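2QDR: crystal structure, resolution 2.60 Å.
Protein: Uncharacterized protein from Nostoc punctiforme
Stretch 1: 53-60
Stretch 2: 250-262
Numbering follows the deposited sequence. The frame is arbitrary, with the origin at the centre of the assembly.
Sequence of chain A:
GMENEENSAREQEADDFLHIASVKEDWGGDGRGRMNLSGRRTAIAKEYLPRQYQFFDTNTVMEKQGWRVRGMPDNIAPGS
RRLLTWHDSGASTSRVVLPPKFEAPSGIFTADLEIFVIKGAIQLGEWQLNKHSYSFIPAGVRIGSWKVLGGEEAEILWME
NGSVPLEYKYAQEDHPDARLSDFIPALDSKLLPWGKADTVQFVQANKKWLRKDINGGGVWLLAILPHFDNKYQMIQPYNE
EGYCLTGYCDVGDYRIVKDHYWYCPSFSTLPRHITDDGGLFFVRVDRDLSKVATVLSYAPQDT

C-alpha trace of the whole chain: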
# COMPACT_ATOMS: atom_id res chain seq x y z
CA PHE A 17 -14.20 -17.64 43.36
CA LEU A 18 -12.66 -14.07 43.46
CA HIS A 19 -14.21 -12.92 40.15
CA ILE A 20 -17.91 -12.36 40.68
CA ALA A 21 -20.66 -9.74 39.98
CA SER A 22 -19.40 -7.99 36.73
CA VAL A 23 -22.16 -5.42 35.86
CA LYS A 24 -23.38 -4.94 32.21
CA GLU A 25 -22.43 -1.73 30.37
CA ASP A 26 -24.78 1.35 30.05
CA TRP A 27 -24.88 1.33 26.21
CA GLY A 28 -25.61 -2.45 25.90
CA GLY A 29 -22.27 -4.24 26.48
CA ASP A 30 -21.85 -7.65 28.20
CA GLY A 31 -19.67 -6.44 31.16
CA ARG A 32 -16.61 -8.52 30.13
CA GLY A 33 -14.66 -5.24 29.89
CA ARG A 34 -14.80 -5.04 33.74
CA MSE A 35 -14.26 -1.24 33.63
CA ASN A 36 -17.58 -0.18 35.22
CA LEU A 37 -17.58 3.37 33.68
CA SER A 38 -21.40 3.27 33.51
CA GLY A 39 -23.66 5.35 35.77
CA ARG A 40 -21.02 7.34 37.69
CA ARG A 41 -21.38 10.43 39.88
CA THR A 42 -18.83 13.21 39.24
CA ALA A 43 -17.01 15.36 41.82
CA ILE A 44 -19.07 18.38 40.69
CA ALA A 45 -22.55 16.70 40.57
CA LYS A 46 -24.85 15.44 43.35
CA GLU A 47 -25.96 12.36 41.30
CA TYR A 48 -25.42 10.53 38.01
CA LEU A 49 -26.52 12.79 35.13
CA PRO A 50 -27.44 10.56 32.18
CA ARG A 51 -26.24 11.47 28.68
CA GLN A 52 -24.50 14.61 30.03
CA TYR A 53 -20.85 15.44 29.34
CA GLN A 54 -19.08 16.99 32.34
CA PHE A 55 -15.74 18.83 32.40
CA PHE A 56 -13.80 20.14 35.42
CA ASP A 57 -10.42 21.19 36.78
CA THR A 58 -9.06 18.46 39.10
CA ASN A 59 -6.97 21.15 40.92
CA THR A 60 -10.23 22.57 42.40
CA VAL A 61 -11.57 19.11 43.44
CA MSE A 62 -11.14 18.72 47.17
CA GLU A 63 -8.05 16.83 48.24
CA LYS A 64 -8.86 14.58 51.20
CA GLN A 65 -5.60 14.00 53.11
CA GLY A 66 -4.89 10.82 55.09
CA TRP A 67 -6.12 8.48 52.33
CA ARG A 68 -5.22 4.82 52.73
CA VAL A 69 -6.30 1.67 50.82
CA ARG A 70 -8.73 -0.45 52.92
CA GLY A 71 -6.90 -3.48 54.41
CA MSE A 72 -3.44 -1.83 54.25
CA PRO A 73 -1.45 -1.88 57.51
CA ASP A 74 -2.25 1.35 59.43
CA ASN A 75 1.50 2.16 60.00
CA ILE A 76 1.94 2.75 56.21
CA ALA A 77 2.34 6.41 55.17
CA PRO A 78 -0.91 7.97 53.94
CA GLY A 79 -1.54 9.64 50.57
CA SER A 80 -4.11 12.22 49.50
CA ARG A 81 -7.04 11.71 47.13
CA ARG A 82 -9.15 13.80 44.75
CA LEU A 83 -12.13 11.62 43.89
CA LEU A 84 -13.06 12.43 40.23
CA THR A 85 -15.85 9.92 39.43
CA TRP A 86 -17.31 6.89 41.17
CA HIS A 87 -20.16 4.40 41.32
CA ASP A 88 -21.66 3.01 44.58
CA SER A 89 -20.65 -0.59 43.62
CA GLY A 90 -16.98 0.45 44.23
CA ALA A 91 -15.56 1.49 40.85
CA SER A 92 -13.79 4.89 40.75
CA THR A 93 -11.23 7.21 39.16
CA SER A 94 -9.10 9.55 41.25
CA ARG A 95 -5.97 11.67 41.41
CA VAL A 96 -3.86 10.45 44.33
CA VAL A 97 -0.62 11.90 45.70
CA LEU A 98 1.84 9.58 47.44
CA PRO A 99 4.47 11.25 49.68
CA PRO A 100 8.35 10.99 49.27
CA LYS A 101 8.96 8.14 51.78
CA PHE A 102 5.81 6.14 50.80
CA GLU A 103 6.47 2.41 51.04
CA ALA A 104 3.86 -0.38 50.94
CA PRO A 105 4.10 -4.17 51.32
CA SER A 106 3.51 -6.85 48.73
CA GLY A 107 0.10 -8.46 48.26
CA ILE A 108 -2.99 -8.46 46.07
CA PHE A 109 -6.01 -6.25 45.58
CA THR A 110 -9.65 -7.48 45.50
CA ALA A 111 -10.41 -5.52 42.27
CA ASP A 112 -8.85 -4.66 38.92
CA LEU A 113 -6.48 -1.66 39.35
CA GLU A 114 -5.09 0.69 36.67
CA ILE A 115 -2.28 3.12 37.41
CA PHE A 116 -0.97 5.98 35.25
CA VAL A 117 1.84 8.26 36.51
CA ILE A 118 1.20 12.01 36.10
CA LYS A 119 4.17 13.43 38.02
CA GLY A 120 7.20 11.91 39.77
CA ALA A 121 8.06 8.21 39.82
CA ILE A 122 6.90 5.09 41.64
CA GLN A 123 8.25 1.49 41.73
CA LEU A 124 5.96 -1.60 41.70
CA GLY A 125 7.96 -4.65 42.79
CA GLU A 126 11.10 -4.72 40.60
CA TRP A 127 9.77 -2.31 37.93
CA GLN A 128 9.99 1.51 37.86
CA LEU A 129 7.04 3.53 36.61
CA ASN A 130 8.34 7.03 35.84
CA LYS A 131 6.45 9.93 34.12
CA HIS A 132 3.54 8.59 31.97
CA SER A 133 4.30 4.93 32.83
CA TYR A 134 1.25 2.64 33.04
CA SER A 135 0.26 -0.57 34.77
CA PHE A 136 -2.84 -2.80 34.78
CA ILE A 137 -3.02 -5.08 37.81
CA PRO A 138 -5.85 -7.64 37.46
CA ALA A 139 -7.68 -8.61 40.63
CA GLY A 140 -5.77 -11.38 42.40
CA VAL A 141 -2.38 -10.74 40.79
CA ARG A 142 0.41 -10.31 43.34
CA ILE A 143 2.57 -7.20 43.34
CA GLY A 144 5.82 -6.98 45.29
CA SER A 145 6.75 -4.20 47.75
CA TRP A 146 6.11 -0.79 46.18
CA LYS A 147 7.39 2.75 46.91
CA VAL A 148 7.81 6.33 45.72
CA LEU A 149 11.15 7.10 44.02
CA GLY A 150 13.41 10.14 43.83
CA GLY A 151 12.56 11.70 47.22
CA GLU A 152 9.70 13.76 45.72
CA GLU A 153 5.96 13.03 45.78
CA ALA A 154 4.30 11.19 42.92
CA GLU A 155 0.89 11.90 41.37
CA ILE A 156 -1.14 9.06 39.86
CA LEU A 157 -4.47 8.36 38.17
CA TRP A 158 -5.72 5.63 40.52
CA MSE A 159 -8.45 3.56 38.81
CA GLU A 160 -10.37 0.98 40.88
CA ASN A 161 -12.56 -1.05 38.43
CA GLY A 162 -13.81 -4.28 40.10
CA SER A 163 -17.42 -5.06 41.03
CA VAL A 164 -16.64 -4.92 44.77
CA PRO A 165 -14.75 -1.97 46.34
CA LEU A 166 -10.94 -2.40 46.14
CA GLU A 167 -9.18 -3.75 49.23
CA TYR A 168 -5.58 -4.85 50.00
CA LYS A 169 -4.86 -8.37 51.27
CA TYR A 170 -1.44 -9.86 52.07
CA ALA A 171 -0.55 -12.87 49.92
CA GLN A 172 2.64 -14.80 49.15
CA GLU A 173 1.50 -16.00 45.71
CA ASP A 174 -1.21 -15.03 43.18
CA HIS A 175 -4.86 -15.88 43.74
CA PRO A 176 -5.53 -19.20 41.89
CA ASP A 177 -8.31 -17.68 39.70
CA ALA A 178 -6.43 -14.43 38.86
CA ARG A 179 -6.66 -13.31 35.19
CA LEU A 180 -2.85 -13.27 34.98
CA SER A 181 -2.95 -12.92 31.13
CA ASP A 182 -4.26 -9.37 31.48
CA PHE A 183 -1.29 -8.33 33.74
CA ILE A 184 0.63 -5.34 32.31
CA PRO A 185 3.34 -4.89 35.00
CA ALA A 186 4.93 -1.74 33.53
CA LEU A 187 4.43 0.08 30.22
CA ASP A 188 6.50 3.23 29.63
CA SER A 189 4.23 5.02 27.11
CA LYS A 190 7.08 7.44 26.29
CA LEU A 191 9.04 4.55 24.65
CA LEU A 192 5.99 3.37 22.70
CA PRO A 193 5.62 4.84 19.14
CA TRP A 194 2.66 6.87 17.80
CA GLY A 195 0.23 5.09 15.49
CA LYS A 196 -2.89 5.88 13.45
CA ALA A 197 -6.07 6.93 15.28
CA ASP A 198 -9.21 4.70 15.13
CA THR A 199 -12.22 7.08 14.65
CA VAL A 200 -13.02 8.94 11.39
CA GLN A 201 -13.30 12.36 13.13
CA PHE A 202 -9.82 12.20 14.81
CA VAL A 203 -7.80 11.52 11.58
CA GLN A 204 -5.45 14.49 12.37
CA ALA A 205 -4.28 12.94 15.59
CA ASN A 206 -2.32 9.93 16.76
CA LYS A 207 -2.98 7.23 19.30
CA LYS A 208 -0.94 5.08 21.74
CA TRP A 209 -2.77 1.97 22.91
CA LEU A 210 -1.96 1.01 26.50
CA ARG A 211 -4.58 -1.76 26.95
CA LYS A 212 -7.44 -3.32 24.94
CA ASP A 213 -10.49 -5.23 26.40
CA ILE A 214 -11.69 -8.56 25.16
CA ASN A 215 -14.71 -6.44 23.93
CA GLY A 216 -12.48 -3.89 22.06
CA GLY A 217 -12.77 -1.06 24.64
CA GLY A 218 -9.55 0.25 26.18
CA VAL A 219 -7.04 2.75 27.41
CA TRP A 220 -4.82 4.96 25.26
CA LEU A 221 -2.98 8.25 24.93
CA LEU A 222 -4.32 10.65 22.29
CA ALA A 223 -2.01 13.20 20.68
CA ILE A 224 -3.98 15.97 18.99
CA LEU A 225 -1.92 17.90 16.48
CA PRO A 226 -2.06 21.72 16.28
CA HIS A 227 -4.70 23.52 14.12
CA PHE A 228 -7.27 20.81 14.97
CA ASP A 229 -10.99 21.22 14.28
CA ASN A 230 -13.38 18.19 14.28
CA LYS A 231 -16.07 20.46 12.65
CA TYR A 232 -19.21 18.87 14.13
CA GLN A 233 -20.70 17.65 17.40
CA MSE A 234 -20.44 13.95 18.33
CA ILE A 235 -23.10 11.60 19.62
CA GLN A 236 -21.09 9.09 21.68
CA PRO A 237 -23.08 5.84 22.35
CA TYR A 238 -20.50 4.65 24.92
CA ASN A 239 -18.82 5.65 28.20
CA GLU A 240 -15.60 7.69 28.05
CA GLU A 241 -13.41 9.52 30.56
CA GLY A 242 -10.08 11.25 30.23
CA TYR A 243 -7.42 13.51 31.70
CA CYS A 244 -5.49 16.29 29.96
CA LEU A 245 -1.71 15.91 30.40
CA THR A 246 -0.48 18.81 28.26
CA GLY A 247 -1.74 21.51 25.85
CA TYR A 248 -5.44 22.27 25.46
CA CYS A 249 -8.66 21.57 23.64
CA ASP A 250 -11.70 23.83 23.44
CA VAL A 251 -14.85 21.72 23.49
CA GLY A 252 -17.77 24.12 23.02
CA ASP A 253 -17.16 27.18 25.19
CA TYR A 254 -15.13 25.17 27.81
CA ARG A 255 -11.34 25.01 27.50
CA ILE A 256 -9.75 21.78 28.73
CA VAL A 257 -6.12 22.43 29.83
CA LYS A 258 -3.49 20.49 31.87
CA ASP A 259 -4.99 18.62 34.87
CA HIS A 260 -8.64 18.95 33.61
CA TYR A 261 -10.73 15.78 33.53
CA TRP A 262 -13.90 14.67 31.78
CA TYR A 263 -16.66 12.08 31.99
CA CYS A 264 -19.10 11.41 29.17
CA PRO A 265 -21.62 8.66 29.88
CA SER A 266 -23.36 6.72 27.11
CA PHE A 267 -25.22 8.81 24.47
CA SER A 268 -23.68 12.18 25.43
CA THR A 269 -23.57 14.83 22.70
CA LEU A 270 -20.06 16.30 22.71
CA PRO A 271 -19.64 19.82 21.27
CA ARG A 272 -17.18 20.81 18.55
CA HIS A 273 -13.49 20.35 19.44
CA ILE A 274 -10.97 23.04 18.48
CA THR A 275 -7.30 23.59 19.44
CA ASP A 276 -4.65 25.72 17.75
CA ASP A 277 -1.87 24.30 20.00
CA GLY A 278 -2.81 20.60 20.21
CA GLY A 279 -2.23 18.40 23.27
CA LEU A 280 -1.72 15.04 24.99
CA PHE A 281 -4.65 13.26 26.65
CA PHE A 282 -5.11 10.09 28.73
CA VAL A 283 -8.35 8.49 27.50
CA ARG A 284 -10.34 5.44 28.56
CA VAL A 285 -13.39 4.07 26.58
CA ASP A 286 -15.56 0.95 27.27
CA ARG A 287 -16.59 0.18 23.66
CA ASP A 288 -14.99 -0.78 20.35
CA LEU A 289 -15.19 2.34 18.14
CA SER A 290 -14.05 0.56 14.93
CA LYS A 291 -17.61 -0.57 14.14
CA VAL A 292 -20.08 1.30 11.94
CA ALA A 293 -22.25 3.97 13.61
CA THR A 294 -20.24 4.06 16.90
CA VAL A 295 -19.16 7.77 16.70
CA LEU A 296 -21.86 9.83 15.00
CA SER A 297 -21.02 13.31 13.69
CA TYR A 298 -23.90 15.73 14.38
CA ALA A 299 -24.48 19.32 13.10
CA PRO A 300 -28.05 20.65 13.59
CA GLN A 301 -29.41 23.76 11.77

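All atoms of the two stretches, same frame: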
# COMPACT_ATOMS: atom_id res chain seq x y z
N TYR A 53 -22.31 15.30 29.27
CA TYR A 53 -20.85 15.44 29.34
C TYR A 53 -20.56 16.38 30.49
O TYR A 53 -21.34 17.31 30.73
CB TYR A 53 -20.26 16.00 28.03
CG TYR A 53 -20.78 17.36 27.58
CD1 TYR A 53 -20.25 18.54 28.08
CD2 TYR A 53 -21.81 17.46 26.64
CE1 TYR A 53 -20.74 19.78 27.69
CE2 TYR A 53 -22.30 18.69 26.24
CZ TYR A 53 -21.76 19.85 26.76
OH TYR A 53 -22.23 21.08 26.36
N GLN A 54 -19.48 16.13 31.22
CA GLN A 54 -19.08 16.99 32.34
C GLN A 54 -17.57 17.20 32.32
O GLN A 54 -16.83 16.22 32.24
CB GLN A 54 -19.48 16.41 33.69
CG GLN A 54 -20.96 16.12 33.84
CD GLN A 54 -21.30 15.70 35.25
OE1 GLN A 54 -20.70 16.16 36.21
NE2 GLN A 54 -22.32 14.86 35.39
N PHE A 55 -17.14 18.46 32.41
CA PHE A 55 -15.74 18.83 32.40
C PHE A 55 -15.40 19.63 33.64
O PHE A 55 -16.18 20.49 34.04
CB PHE A 55 -15.41 19.72 31.20
CG PHE A 55 -15.99 19.26 29.89
CD1 PHE A 55 -15.79 17.96 29.45
CD2 PHE A 55 -16.60 20.17 29.02
CE1 PHE A 55 -16.29 17.53 28.21
CE2 PHE A 55 -17.09 19.76 27.77
CZ PHE A 55 -16.94 18.43 27.37
N PHE A 56 -14.24 19.38 34.23
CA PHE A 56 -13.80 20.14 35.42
C PHE A 56 -12.30 20.05 35.70
O PHE A 56 -11.62 19.10 35.29
CB PHE A 56 -14.60 19.74 36.67
CG PHE A 56 -14.54 18.28 37.00
CD1 PHE A 56 -15.50 17.41 36.48
CD2 PHE A 56 -13.57 17.77 37.85
CE1 PHE A 56 -15.47 16.06 36.80
CE2 PHE A 56 -13.53 16.42 38.16
CZ PHE A 56 -14.49 15.57 37.65
N ASP A 57 -11.81 21.07 36.40
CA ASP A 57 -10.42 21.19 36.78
C ASP A 57 -10.23 20.33 38.02
O ASP A 57 -10.89 20.56 39.03
CB ASP A 57 -10.09 22.66 37.08
CG ASP A 57 -8.61 22.92 37.35
OD1 ASP A 57 -7.76 22.00 37.26
OD2 ASP A 57 -8.29 24.09 37.66
N THR A 58 -9.34 19.34 37.95
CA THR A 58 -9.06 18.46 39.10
C THR A 58 -8.33 19.22 40.23
O THR A 58 -8.41 18.79 41.39
CB THR A 58 -8.27 17.19 38.71
OG1 THR A 58 -7.01 17.54 38.10
CG2 THR A 58 -9.08 16.34 37.74
N ASN A 59 -7.64 20.32 39.91
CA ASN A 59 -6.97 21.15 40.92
C ASN A 59 -7.97 21.64 41.97
O ASN A 59 -7.67 21.63 43.15
CB ASN A 59 -6.29 22.39 40.30
CG ASN A 59 -5.11 22.06 39.38
OD1 ASN A 59 -4.33 21.15 39.64
ND2 ASN A 59 -4.95 22.86 38.35
N THR A 60 -9.17 22.05 41.52
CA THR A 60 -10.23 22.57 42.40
C THR A 60 -11.06 21.48 43.12
O THR A 60 -11.89 21.81 43.98
CB THR A 60 -11.19 23.51 41.63
OG1 THR A 60 -11.90 22.77 40.63
CG2 THR A 60 -10.42 24.66 40.99
N ASP A 250 -10.44 23.15 23.22
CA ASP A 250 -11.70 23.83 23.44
C ASP A 250 -12.75 22.86 22.98
O ASP A 250 -12.62 22.30 21.91
CB ASP A 250 -11.83 25.14 22.65
CG ASP A 250 -10.82 26.19 23.05
OD1 ASP A 250 -10.28 26.12 24.16
OD2 ASP A 250 -10.57 27.11 22.27
N VAL A 251 -13.74 22.60 23.83
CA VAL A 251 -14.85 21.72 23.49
C VAL A 251 -16.08 22.58 23.86
O VAL A 251 -16.45 22.71 25.02
CB VAL A 251 -14.75 20.31 24.12
CG1 VAL A 251 -14.40 20.35 25.61
CG2 VAL A 251 -16.02 19.52 23.86
N GLY A 252 -16.65 23.22 22.84
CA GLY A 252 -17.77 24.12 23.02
C GLY A 252 -17.13 25.38 23.53
O GLY A 252 -16.11 25.80 23.01
N ASP A 253 -17.71 25.96 24.58
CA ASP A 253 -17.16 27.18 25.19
C ASP A 253 -16.29 26.87 26.45
O ASP A 253 -15.90 27.80 27.16
CB ASP A 253 -18.26 28.25 25.44
CG ASP A 253 -19.42 27.74 26.27
OD1 ASP A 253 -19.54 26.50 26.45
OD2 ASP A 253 -20.24 28.58 26.72
N TYR A 254 -15.97 25.60 26.70
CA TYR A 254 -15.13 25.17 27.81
C TYR A 254 -13.77 24.86 27.24
O TYR A 254 -13.68 24.25 26.18
CB TYR A 254 -15.68 23.91 28.49
CG TYR A 254 -14.93 23.51 29.76
CD1 TYR A 254 -13.80 22.68 29.71
CD2 TYR A 254 -15.36 23.95 31.01
CE1 TYR A 254 -13.12 22.32 30.89
CE2 TYR A 254 -14.69 23.60 32.18
CZ TYR A 254 -13.58 22.79 32.12
OH TYR A 254 -12.95 22.46 33.29
N ARG A 255 -12.71 25.28 27.93
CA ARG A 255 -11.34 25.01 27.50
C ARG A 255 -10.67 24.03 28.46
O ARG A 255 -10.37 24.38 29.61
CB ARG A 255 -10.51 26.28 27.39
CG ARG A 255 -9.04 25.97 27.03
CD ARG A 255 -8.17 27.13 26.63
NE ARG A 255 -8.61 27.81 25.42
CZ ARG A 255 -7.86 28.67 24.72
NH1 ARG A 255 -6.61 28.99 25.08
NH2 ARG A 255 -8.37 29.22 23.62
N ILE A 256 -10.40 22.82 27.96
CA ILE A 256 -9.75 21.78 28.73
C ILE A 256 -8.25 22.02 28.63
O ILE A 256 -7.73 22.00 27.53
CB ILE A 256 -10.07 20.37 28.20
CG1 ILE A 256 -11.58 20.12 28.17
CG2 ILE A 256 -9.37 19.26 29.04
CD1 ILE A 256 -11.97 18.74 27.64
N VAL A 257 -7.58 22.22 29.77
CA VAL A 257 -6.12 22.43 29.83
C VAL A 257 -5.53 21.40 30.79
O VAL A 257 -6.28 20.60 31.33
CB VAL A 257 -5.72 23.87 30.24
CG1 VAL A 257 -6.24 24.85 29.24
CG2 VAL A 257 -6.23 24.25 31.63
N LYS A 258 -4.20 21.42 30.98
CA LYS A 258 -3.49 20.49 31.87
C LYS A 258 -4.20 20.30 33.21
O LYS A 258 -4.65 21.26 33.82
CB LYS A 258 -2.04 20.96 32.10
CG LYS A 258 -1.16 20.06 33.02
CD LYS A 258 0.28 20.57 33.12
N ASP A 259 -4.33 19.05 33.61
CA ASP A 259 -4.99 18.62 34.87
C ASP A 259 -6.54 18.68 34.86
O ASP A 259 -7.16 18.45 35.89
CB ASP A 259 -4.39 19.33 36.12
CG ASP A 259 -2.89 19.07 36.29
OD1 ASP A 259 -2.38 17.98 35.92
OD2 ASP A 259 -2.20 19.95 36.83
N HIS A 260 -7.17 18.96 33.71
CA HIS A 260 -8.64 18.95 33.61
C HIS A 260 -9.04 17.53 33.26
O HIS A 260 -8.32 16.81 32.57
CB HIS A 260 -9.18 19.95 32.59
CG HIS A 260 -9.14 21.37 33.06
ND1 HIS A 260 -10.29 22.12 33.24
CD2 HIS A 260 -8.11 22.15 33.45
CE1 HIS A 260 -9.96 23.32 33.67
NE2 HIS A 260 -8.64 23.36 33.82
N TYR A 261 -10.20 17.12 33.75
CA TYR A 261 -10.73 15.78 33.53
C TYR A 261 -12.15 15.82 32.98
O TYR A 261 -12.87 16.81 33.18
CB TYR A 261 -10.70 15.04 34.87
CG TYR A 261 -11.45 13.72 34.94
CD1 TYR A 261 -12.79 13.70 35.29
CD2 TYR A 261 -10.81 12.51 34.71
CE1 TYR A 261 -13.49 12.54 35.37
CE2 TYR A 261 -11.51 11.31 34.79
CZ TYR A 261 -12.85 11.34 35.14
OH TYR A 261 -13.59 10.19 35.24
N TRP A 262 -12.55 14.76 32.29
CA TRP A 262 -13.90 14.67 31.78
C TRP A 262 -14.52 13.29 31.97
O TRP A 262 -13.82 12.31 32.22
CB TRP A 262 -13.98 15.08 30.31
CG TRP A 262 -13.30 14.21 29.35
CD1 TRP A 262 -13.82 13.14 28.69
CD2 TRP A 262 -11.97 14.37 28.86
NE1 TRP A 262 -12.90 12.61 27.84
CE2 TRP A 262 -11.74 13.33 27.94
CE3 TRP A 262 -10.93 15.27 29.15
CZ2 TRP A 262 -10.53 13.19 27.27
CZ3 TRP A 262 -9.74 15.11 28.50
CH2 TRP A 262 -9.54 14.08 27.57

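The centre of the contact is the ring of Phe 55, which loses more surface to the other stretch than any other residue of the pair. With chi1 in the m rotamer, the ring lies among side chains drawn from three strand segments of the second stretch. Val 251 covers one of its faces, with CG1 of Val 251 3.5 Å from CE2 of Phe 55; CB of Trp 262 sits near the ring plane, 3.5 Å from CD1 of Phe 55; and CD1 of Ile 256 comes within 4.3 Å of that same Phe 55 CD1. A flat, wholly apolar side chain suits this place, because it can meet neighbours over a face and at an edge without leaving a polar group unpaired.

Tyr 254 completes the surroundings. Its ring offers a face to Phe 55, whose CB stands 3.6 Å from the Tyr 254 ring centroid and close to the ring normal, a CH-pi contact. The two rings themselves meet obliquely, their planes at 42°. Tyrosine serves a double purpose here: its ring packs against Phe 55, while its hydroxyl reaches polar company, with OH of Tyr 254 2.7 Å from ND1 of His 260 in a hydrogen bond within the second stretch. The bond links two residues whose rings both meet the first stretch, Tyr 254 under CB of Phe 55 and His 260 under CB of Asp 57.

Beneath these side chains runs the backbone framework. Strand 54-57 pairs antiparallel with strand 260-262, and Phe 56 and Tyr 261 form the hydrogen-bonded pair: N of Phe 56 donates to O of Tyr 261 at 3.1 Å, and N of Tyr 261 donates to O of Phe 56 at 2.9 Å, both nearly straight. The flanking pairs, Phe 55 with Trp 262 and Asp 57 with His 260, lack such bonds, but CA of Trp 262 approaches O of Gln 54 at 3.3 Å in a CA-H...O contact. Alternation along the strands sends Phe 55, Asp 57, His 260 and Trp 262 to one face of the sheet and Phe 56 and Tyr 261 to the other. On that second face the two buried aromatic rings meet obliquely, CZ of Phe 56 lying 3.5 Å from CD1 of Tyr 261, and CG2 of Thr 58 adds a methyl 3.5 Å from CB of Tyr 261.

Toward the polar edge, Asp 57 lays its CB over the face of the His 260 ring, 3.7 Å from the centroid. Its carboxylate turns to its own stretch, where OD1 of Asp 57 accepts a hydrogen bond from N of Asn 59 at 3.1 Å, just after the strand. Thr 58 then grips the type II turn from Val 257 to His 260: O of Asp 259 accepts from N of Thr 58 at 3.1 Å and from OG1 of Thr 58 at a very short 2.4 Å. Threonine is apt, since its hydroxyl meets this carbonyl while its methyl faces Tyr 261. Asn 59, at the exposed margin, contributes little.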